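Local coordinates for CBS domain protein (Bacillus anthracis, PDB 3LQN), which is of unknown function but carries a pair of CBS domains, modules that in many relatives bind adenine nucleotides and regulate attached or partner proteins, at residues A109-I119 with I131-L141. Sequence-based numbering, arbitrary orientation.
With SO4 (sulfate ion), chain G; SO4 (sulfate ion), chain D.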
ATOM      1  N   ALA A 109       5.332  -5.997  16.662  1.00 30.70           N
ATOM      2  CA  ALA A 109       4.960  -5.894  15.243  1.00 33.48           C
ATOM      3  C   ALA A 109       3.702  -5.071  15.061  1.00 34.76           C
ATOM      4  O   ALA A 109       3.658  -4.186  14.219  1.00 32.55           O
ATOM      5  CB  ALA A 109       4.765  -7.274  14.627  1.00 32.71           C
ATOM      6  N   LEU A 110       2.655  -5.392  15.834  1.00 29.86           N
ATOM      7  CA  LEU A 110       1.412  -4.618  15.751  1.00 33.33           C
ATOM      8  C   LEU A 110       1.678  -3.126  15.867  1.00 36.57           C
ATOM      9  O   LEU A 110       1.204  -2.335  15.061  1.00 34.43           O
ATOM     10  CB  LEU A 110       0.448  -5.026  16.860  1.00 34.26           C
ATOM     11  CG  LEU A 110      -0.743  -4.066  17.076  1.00 39.63           C
ATOM     12  CD1 LEU A 110      -1.626  -4.013  15.856  1.00 37.76           C
ATOM     13  CD2 LEU A 110      -1.502  -4.569  18.258  1.00 42.14           C
ATOM     14  N   GLU A 111       2.437  -2.747  16.885  1.00 37.56           N
ATOM     15  CA  GLU A 111       2.817  -1.348  17.039  1.00 41.32           C
ATOM     16  C   GLU A 111       3.588  -0.793  15.824  1.00 37.93           C
ATOM     17  O   GLU A 111       3.268   0.302  15.305  1.00 38.83           O
ATOM     18  CB  GLU A 111       3.634  -1.159  18.308  1.00 48.09           C
ATOM     19  CG  GLU A 111       4.085   0.257  18.507  1.00 64.50           C
ATOM     20  CD  GLU A 111       4.874   0.424  19.778  1.00 75.06           C
ATOM     21  OE1 GLU A 111       4.601   1.401  20.511  1.00 74.96           O
ATOM     22  OE2 GLU A 111       5.758  -0.426  20.041  1.00 79.94           O
ATOM     23  N   MET A 112       4.609  -1.513  15.378  1.00 32.80           N
ATOM     24  CA  MET A 112       5.341  -1.069  14.179  1.00 28.62           C
ATOM     25  C   MET A 112       4.447  -0.898  12.951  1.00 31.60           C
ATOM     26  O   MET A 112       4.678   0.016  12.149  1.00 36.93           O
ATOM     27  CB  MET A 112       6.507  -2.035  13.848  1.00 27.15           C
ATOM     28  CG  MET A 112       7.583  -1.366  13.035  1.00 38.13           C
ATOM     29  SD  MET A 112       9.096  -2.343  13.003  1.00 44.83           S
ATOM     30  CE  MET A 112       9.901  -1.931  14.558  1.00 31.24           C
ATOM     31  N   THR A 113       3.447  -1.769  12.762  1.00 28.36           N
ATOM     32  CA  THR A 113       2.636  -1.710  11.545  1.00 29.12           C
ATOM     33  C   THR A 113       1.692  -0.485  11.482  1.00 31.95           C
ATOM     34  O   THR A 113       1.189  -0.162  10.407  1.00 32.05           O
ATOM     35  CB  THR A 113       1.780  -2.967  11.254  1.00 34.23           C
ATOM     36  OG1 THR A 113       0.866  -3.188  12.345  1.00 41.61           O
ATOM     37  CG2 THR A 113       2.633  -4.157  11.029  1.00 45.65           C
ATOM     38  N   ILE A 114       1.461   0.188  12.603  1.00 37.41           N
ATOM     39  CA  ILE A 114       0.654   1.415  12.541  1.00 39.62           C
ATOM     40  C   ILE A 114       1.202   2.435  11.506  1.00 43.89           C
ATOM     41  O   ILE A 114       0.454   2.916  10.659  1.00 44.24           O
ATOM     42  CB  ILE A 114       0.406   1.988  13.926  1.00 40.71           C
ATOM     43  CG1 ILE A 114      -0.415   0.967  14.726  1.00 39.16           C
ATOM     44  CG2 ILE A 114      -0.358   3.279  13.823  1.00 44.44           C
ATOM     45  CD1 ILE A 114      -0.026   0.880  16.134  1.00 44.05           C
ATOM     46  N   ASP A 115       2.512   2.687  11.504  1.00 40.16           N
ATOM     47  CA  ASP A 115       3.083   3.624  10.530  1.00 44.85           C
ATOM     48  C   ASP A 115       3.825   2.960   9.364  1.00 49.58           C
ATOM     49  O   ASP A 115       4.186   3.622   8.396  1.00 49.07           O
ATOM     50  CB  ASP A 115       4.025   4.609  11.223  1.00 48.50           C
ATOM     51  CG  ASP A 115       3.306   5.514  12.187  1.00 55.38           C
ATOM     52  OD1 ASP A 115       2.139   5.851  11.909  1.00 48.90           O
ATOM     53  OD2 ASP A 115       3.911   5.887  13.215  1.00 56.91           O
ATOM     54  N   HIS A 116       4.055   1.651   9.443  1.00 43.83           N
ATOM     55  CA  HIS A 116       4.841   0.991   8.392  1.00 36.43           C
ATOM     56  C   HIS A 116       4.073  -0.176   7.818  1.00 31.35           C
ATOM     57  O   HIS A 116       3.891  -1.176   8.500  1.00 44.47           O
ATOM     58  CB  HIS A 116       6.193   0.553   8.968  1.00 35.04           C
ATOM     59  CG  HIS A 116       6.869   1.619   9.771  1.00 40.29           C
ATOM     60  ND1 HIS A 116       7.629   2.618   9.204  1.00 49.44           N
ATOM     61  CD2 HIS A 116       6.866   1.874  11.106  1.00 42.54           C
ATOM     62  CE1 HIS A 116       8.091   3.420  10.141  1.00 42.01           C
ATOM     63  NE2 HIS A 116       7.635   2.988  11.310  1.00 50.01           N
ATOM     64  N   PRO A 117       3.638  -0.069   6.574  1.00 32.28           N
ATOM     65  CA  PRO A 117       2.776  -1.022   5.873  1.00 29.94           C
ATOM     66  C   PRO A 117       3.521  -2.346   5.718  1.00 36.86           C
ATOM     67  O   PRO A 117       2.941  -3.412   5.606  1.00 34.63           O
ATOM     68  CB  PRO A 117       2.565  -0.366   4.530  1.00 42.53           C
ATOM     69  CG  PRO A 117       2.792   1.092   4.797  1.00 44.17           C
ATOM     70  CD  PRO A 117       3.912   1.115   5.747  1.00 44.33           C
ATOM     71  N   PHE A 118       4.827  -2.256   5.701  1.00 35.11           N
ATOM     72  CA  PHE A 118       5.575  -3.474   5.824  1.00 45.54           C
ATOM     73  C   PHE A 118       7.009  -3.389   6.260  1.00 34.64           C
ATOM     74  O   PHE A 118       7.767  -2.425   6.045  1.00 35.30           O
ATOM     75  CB  PHE A 118       5.266  -4.508   4.720  1.00 59.16           C
ATOM     76  CG  PHE A 118       6.284  -4.594   3.616  1.00 55.60           C
ATOM     77  CD1 PHE A 118       7.613  -4.938   3.883  1.00 46.38           C
ATOM     78  CD2 PHE A 118       5.888  -4.423   2.297  1.00 43.90           C
ATOM     79  CE1 PHE A 118       8.544  -5.044   2.842  1.00 41.61           C
ATOM     80  CE2 PHE A 118       6.780  -4.555   1.280  1.00 46.83           C
ATOM     81  CZ  PHE A 118       8.126  -4.874   1.550  1.00 44.99           C
ATOM     82  N   ILE A 119       7.346  -4.468   6.921  1.00 34.60           N
ATOM     83  CA  ILE A 119       8.457  -4.479   7.809  1.00 29.16           C
ATOM     84  C   ILE A 119       9.238  -5.696   7.417  1.00 30.71           C
ATOM     85  O   ILE A 119       8.668  -6.770   7.192  1.00 30.99           O
ATOM     86  CB  ILE A 119       7.942  -4.667   9.210  1.00 34.28           C
ATOM     87  CG1 ILE A 119       7.121  -3.436   9.636  1.00 40.04           C
ATOM     88  CG2 ILE A 119       9.104  -4.977  10.184  1.00 44.91           C
ATOM     89  CD1 ILE A 119       6.068  -3.770  10.729  1.00 40.48           C
ATOM     90  N   ILE A 131       9.030 -10.803   5.146  1.00 19.99           N
ATOM     91  CA  ILE A 131       8.389  -9.497   5.360  1.00 18.55           C
ATOM     92  C   ILE A 131       7.124  -9.707   6.180  1.00 23.70           C
ATOM     93  O   ILE A 131       6.444 -10.756   6.080  1.00 27.47           O
ATOM     94  CB  ILE A 131       8.093  -8.773   4.022  1.00 21.26           C
ATOM     95  CG1 ILE A 131       7.058  -9.543   3.208  1.00 27.15           C
ATOM     96  CG2 ILE A 131       9.361  -8.581   3.223  1.00 26.51           C
ATOM     97  CD1 ILE A 131       6.220  -8.604   2.309  1.00 26.62           C
ATOM     98  N   LEU A 132       6.781  -8.723   6.998  0.71 24.67           N
ATOM     99  CA  LEU A 132       5.586  -8.827   7.822  0.71 30.47           C
ATOM    100  C   LEU A 132       4.638  -7.685   7.463  0.71 28.71           C
ATOM    101  O   LEU A 132       4.960  -6.525   7.663  0.71 26.23           O
ATOM    102  CB  LEU A 132       5.950  -8.822   9.304  0.71 26.36           C
ATOM    103  CG  LEU A 132       4.938  -8.761  10.437  0.71 35.04           C
ATOM    104  CD1 LEU A 132       4.304 -10.100  10.704  0.71 40.21           C
ATOM    105  CD2 LEU A 132       5.714  -8.321  11.614  0.71 33.23           C
ATOM    106  N   THR A 133       3.471  -8.046   6.943  1.00 30.96           N
ATOM    107  CA  THR A 133       2.510  -7.090   6.401  1.00 29.47           C
ATOM    108  C   THR A 133       1.467  -6.735   7.431  1.00 20.27           C
ATOM    109  O   THR A 133       1.205  -7.443   8.423  1.00 27.03           O
ATOM    110  CB  THR A 133       1.698  -7.699   5.284  1.00 28.75           C
ATOM    111  OG1 THR A 133       0.950  -8.779   5.853  1.00 34.99           O
ATOM    112  CG2 THR A 133       2.608  -8.220   4.201  1.00 35.70           C
ATOM    113  N   ARG A 134       0.759  -5.653   7.132  1.00 26.15           N
ATOM    114  CA  ARG A 134      -0.390  -5.304   7.923  1.00 27.36           C
ATOM    115  C   ARG A 134      -1.477  -6.340   7.873  1.00 28.94           C
ATOM    116  O   ARG A 134      -2.121  -6.589   8.877  1.00 32.95           O
ATOM    117  CB  ARG A 134      -0.991  -3.974   7.442  1.00 31.68           C
ATOM    118  CG  ARG A 134      -0.117  -2.841   7.792  1.00 31.34           C
ATOM    119  CD  ARG A 134      -0.732  -1.618   7.214  1.00 36.09           C
ATOM    120  NE  ARG A 134      -0.213  -0.443   7.866  1.00 41.43           N
ATOM    121  CZ  ARG A 134      -0.366   0.763   7.364  1.00 37.48           C
ATOM    122  NH1 ARG A 134      -1.013   0.890   6.220  1.00 38.69           N
ATOM    123  NH2 ARG A 134       0.138   1.806   7.991  1.00 44.62           N
ATOM    124  N   ARG A 135      -1.715  -6.939   6.714  0.52 30.60           N
ATOM    125  CA  ARG A 135      -2.801  -7.914   6.634  0.52 33.29           C
ATOM    126  C   ARG A 135      -2.671  -9.017   7.672  0.52 37.37           C
ATOM    127  O   ARG A 135      -3.627  -9.323   8.368  0.52 37.16           O
ATOM    128  CB  ARG A 135      -2.924  -8.507   5.235  0.52 38.89           C
ATOM    129  CG  ARG A 135      -3.978  -9.578   5.164  0.52 38.33           C
ATOM    130  CD  ARG A 135      -4.253  -9.990   3.736  0.52 42.38           C
ATOM    131  NE  ARG A 135      -5.415 -10.867   3.674  0.52 44.87           N
ATOM    132  CZ  ARG A 135      -5.391 -12.164   3.956  0.52 38.77           C
ATOM    133  NH1 ARG A 135      -4.259 -12.753   4.322  0.52 40.28           N
ATOM    134  NH2 ARG A 135      -6.502 -12.871   3.871  0.52 38.80           N
ATOM    135  N   ALA A 136      -1.473  -9.595   7.798  1.00 34.36           N
ATOM    136  CA  ALA A 136      -1.263 -10.648   8.745  1.00 30.11           C
ATOM    137  C   ALA A 136      -1.624 -10.199  10.178  1.00 38.98           C
ATOM    138  O   ALA A 136      -2.276 -10.921  10.924  1.00 36.90           O
ATOM    139  CB  ALA A 136       0.230 -11.181   8.665  1.00 30.90           C
ATOM    140  N   ILE A 137      -1.198  -9.003  10.571  1.00 32.99           N
ATOM    141  CA  ILE A 137      -1.593  -8.514  11.895  1.00 38.14           C
ATOM    142  C   ILE A 137      -3.120  -8.349  12.049  1.00 43.31           C
ATOM    143  O   ILE A 137      -3.715  -8.687  13.094  1.00 45.53           O
ATOM    144  CB  ILE A 137      -0.834  -7.221  12.264  1.00 40.82           C
ATOM    145  CG1 ILE A 137       0.565  -7.570  12.776  1.00 43.94           C
ATOM    146  CG2 ILE A 137      -1.540  -6.507  13.382  1.00 38.59           C
ATOM    147  CD1 ILE A 137       1.573  -7.816  11.727  1.00 50.57           C
ATOM    148  N   LEU A 138      -3.756  -7.871  10.990  1.00 39.42           N
ATOM    149  CA  LEU A 138      -5.181  -7.572  11.020  1.00 44.79           C
ATOM    150  C   LEU A 138      -5.993  -8.852  10.959  1.00 48.08           C
ATOM    151  O   LEU A 138      -7.054  -8.952  11.558  1.00 43.98           O
ATOM    152  CB  LEU A 138      -5.572  -6.643   9.860  1.00 42.62           C
ATOM    153  CG  LEU A 138      -5.176  -5.173   9.997  1.00 39.48           C
ATOM    154  CD1 LEU A 138      -5.041  -4.494   8.601  1.00 38.11           C
ATOM    155  CD2 LEU A 138      -6.128  -4.405  10.871  1.00 41.59           C
ATOM    156  N   LYS A 139      -5.480  -9.835  10.240  1.00 44.25           N
ATOM    157  CA  LYS A 139      -6.222 -11.061  10.053  1.00 41.85           C
ATOM    158  C   LYS A 139      -6.281 -11.749  11.422  1.00 49.02           C
ATOM    159  O   LYS A 139      -7.325 -12.236  11.847  1.00 49.10           O
ATOM    160  CB  LYS A 139      -5.531 -11.895   8.980  1.00 44.76           C
ATOM    161  CG  LYS A 139      -6.268 -13.136   8.561  1.00 60.62           C
ATOM    162  CD  LYS A 139      -5.411 -13.986   7.650  1.00 73.41           C
ATOM    163  CE  LYS A 139      -5.363 -15.425   8.155  1.00 88.85           C
ATOM    164  NZ  LYS A 139      -4.235 -16.198   7.564  1.00 94.01           N
ATOM    165  N   LEU A 140      -5.157 -11.725  12.128  1.00 46.19           N
ATOM    166  CA  LEU A 140      -5.078 -12.252  13.472  1.00 51.02           C
ATOM    167  C   LEU A 140      -5.970 -11.486  14.456  1.00 61.09           C
ATOM    168  O   LEU A 140      -6.616 -12.095  15.292  1.00 69.16           O
ATOM    169  CB  LEU A 140      -3.624 -12.249  13.945  1.00 41.74           C
ATOM    170  CG  LEU A 140      -3.410 -12.940  15.283  1.00 54.78           C
ATOM    171  CD1 LEU A 140      -4.085 -14.287  15.267  1.00 62.16           C
ATOM    172  CD2 LEU A 140      -1.933 -13.095  15.554  1.00 50.73           C
ATOM    173  N   LEU A 141      -5.989 -10.162  14.341  1.00 53.73           N
ATOM    174  CA  LEU A 141      -6.764  -9.325  15.249  1.00 55.40           C
ATOM    175  C   LEU A 141      -8.260  -9.465  14.984  1.00 62.93           C
ATOM    176  O   LEU A 141      -9.071  -9.406  15.909  1.00 66.24           O
ATOM    177  CB  LEU A 141      -6.343  -7.860  15.119  1.00 57.97           C
ATOM    178  CG  LEU A 141      -4.979  -7.493  15.709  1.00 56.70           C
ATOM    179  CD1 LEU A 141      -4.710  -6.004  15.555  1.00 48.88           C
ATOM    180  CD2 LEU A 141      -4.895  -7.909  17.169  1.00 59.89           C
TER
HETATM  181  S   SO4 G 166      -5.666 -16.351   4.554  1.00139.86           S
HETATM  182  O1  SO4 G 166      -5.427 -17.202   5.716  1.00141.58           O
HETATM  183  O2  SO4 G 166      -5.652 -17.187   3.359  1.00139.84           O
HETATM  184  O3  SO4 G 166      -6.972 -15.707   4.676  1.00139.78           O
HETATM  185  O4  SO4 G 166      -4.617 -15.335   4.458  1.00138.29           O
HETATM  186  S   SO4 D 163      -0.196 -12.070   4.415  1.00 69.92           S
HETATM  187  O1  SO4 D 163       0.864 -12.375   5.368  1.00 75.94           O
HETATM  188  O2  SO4 D 163      -0.241 -13.109   3.389  1.00 85.15           O
HETATM  189  O3  SO4 D 163      -1.488 -12.069   5.106  1.00 70.60           O
HETATM  190  O4  SO4 D 163       0.088 -10.772   3.799  1.00 66.61           O
HETATM  191  O   HOH W   1       0.518  -3.859   4.383  1.00 33.75           O
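Arg-134, the first residue of helix 134-141, reaches across to the end of helix 106-115 and grips Thr-113 O there. Its chain runs extended from CG to NE, long enough to bring the guanidinium edge-on to that oxygen. Arg-134 NE donates to Thr-113 O at 2.9 Å (162°), and Arg-134 NH2 reaches the same Thr-113 O less directly at 3.3 Å; NH2 adds a weak bond to Ile-114 O. The two bonds to Thr-113 O lie in the guanidinium plane and set its orientation, with Pro-117 CA flanking one face, 3.6 Å above the guanidinium plane of Arg-134 and toward its rim.

Leu-132 faces the helices from the strand. Its backbone pairs with Ile-119 as an antiparallel hydrogen-bonded pair, Leu-132 N to Ile-119 O being 2.7 Å, while in the conformer modelled here CD2 comes next to the small Ala-109 CB, though how close is doubtful. In the same core Leu-110 CD1 meets Ile-137 CG2 at 3.5 Å, and Val-17, Leu-20 and Leu-100 pack round Leu-132.

On the other face of the hairpin, Phe-118 offers its ring to Ile-131, whose CD1 sits over the centre at 4.0 Å in a CH-pi contact. With chi1 at 65°, Ile-131 CG1 lies between the backbone N and carbonyl carbon, carrying CD1 over the ring.

The order is helix, beta hairpin, helix within the second CBS domain: apolar branches join the two helices to each other and to the sheet, while one arginine holds Thr-113 O with two nitrogens near the helix end, where its positive charge probably also complements the helix dipole.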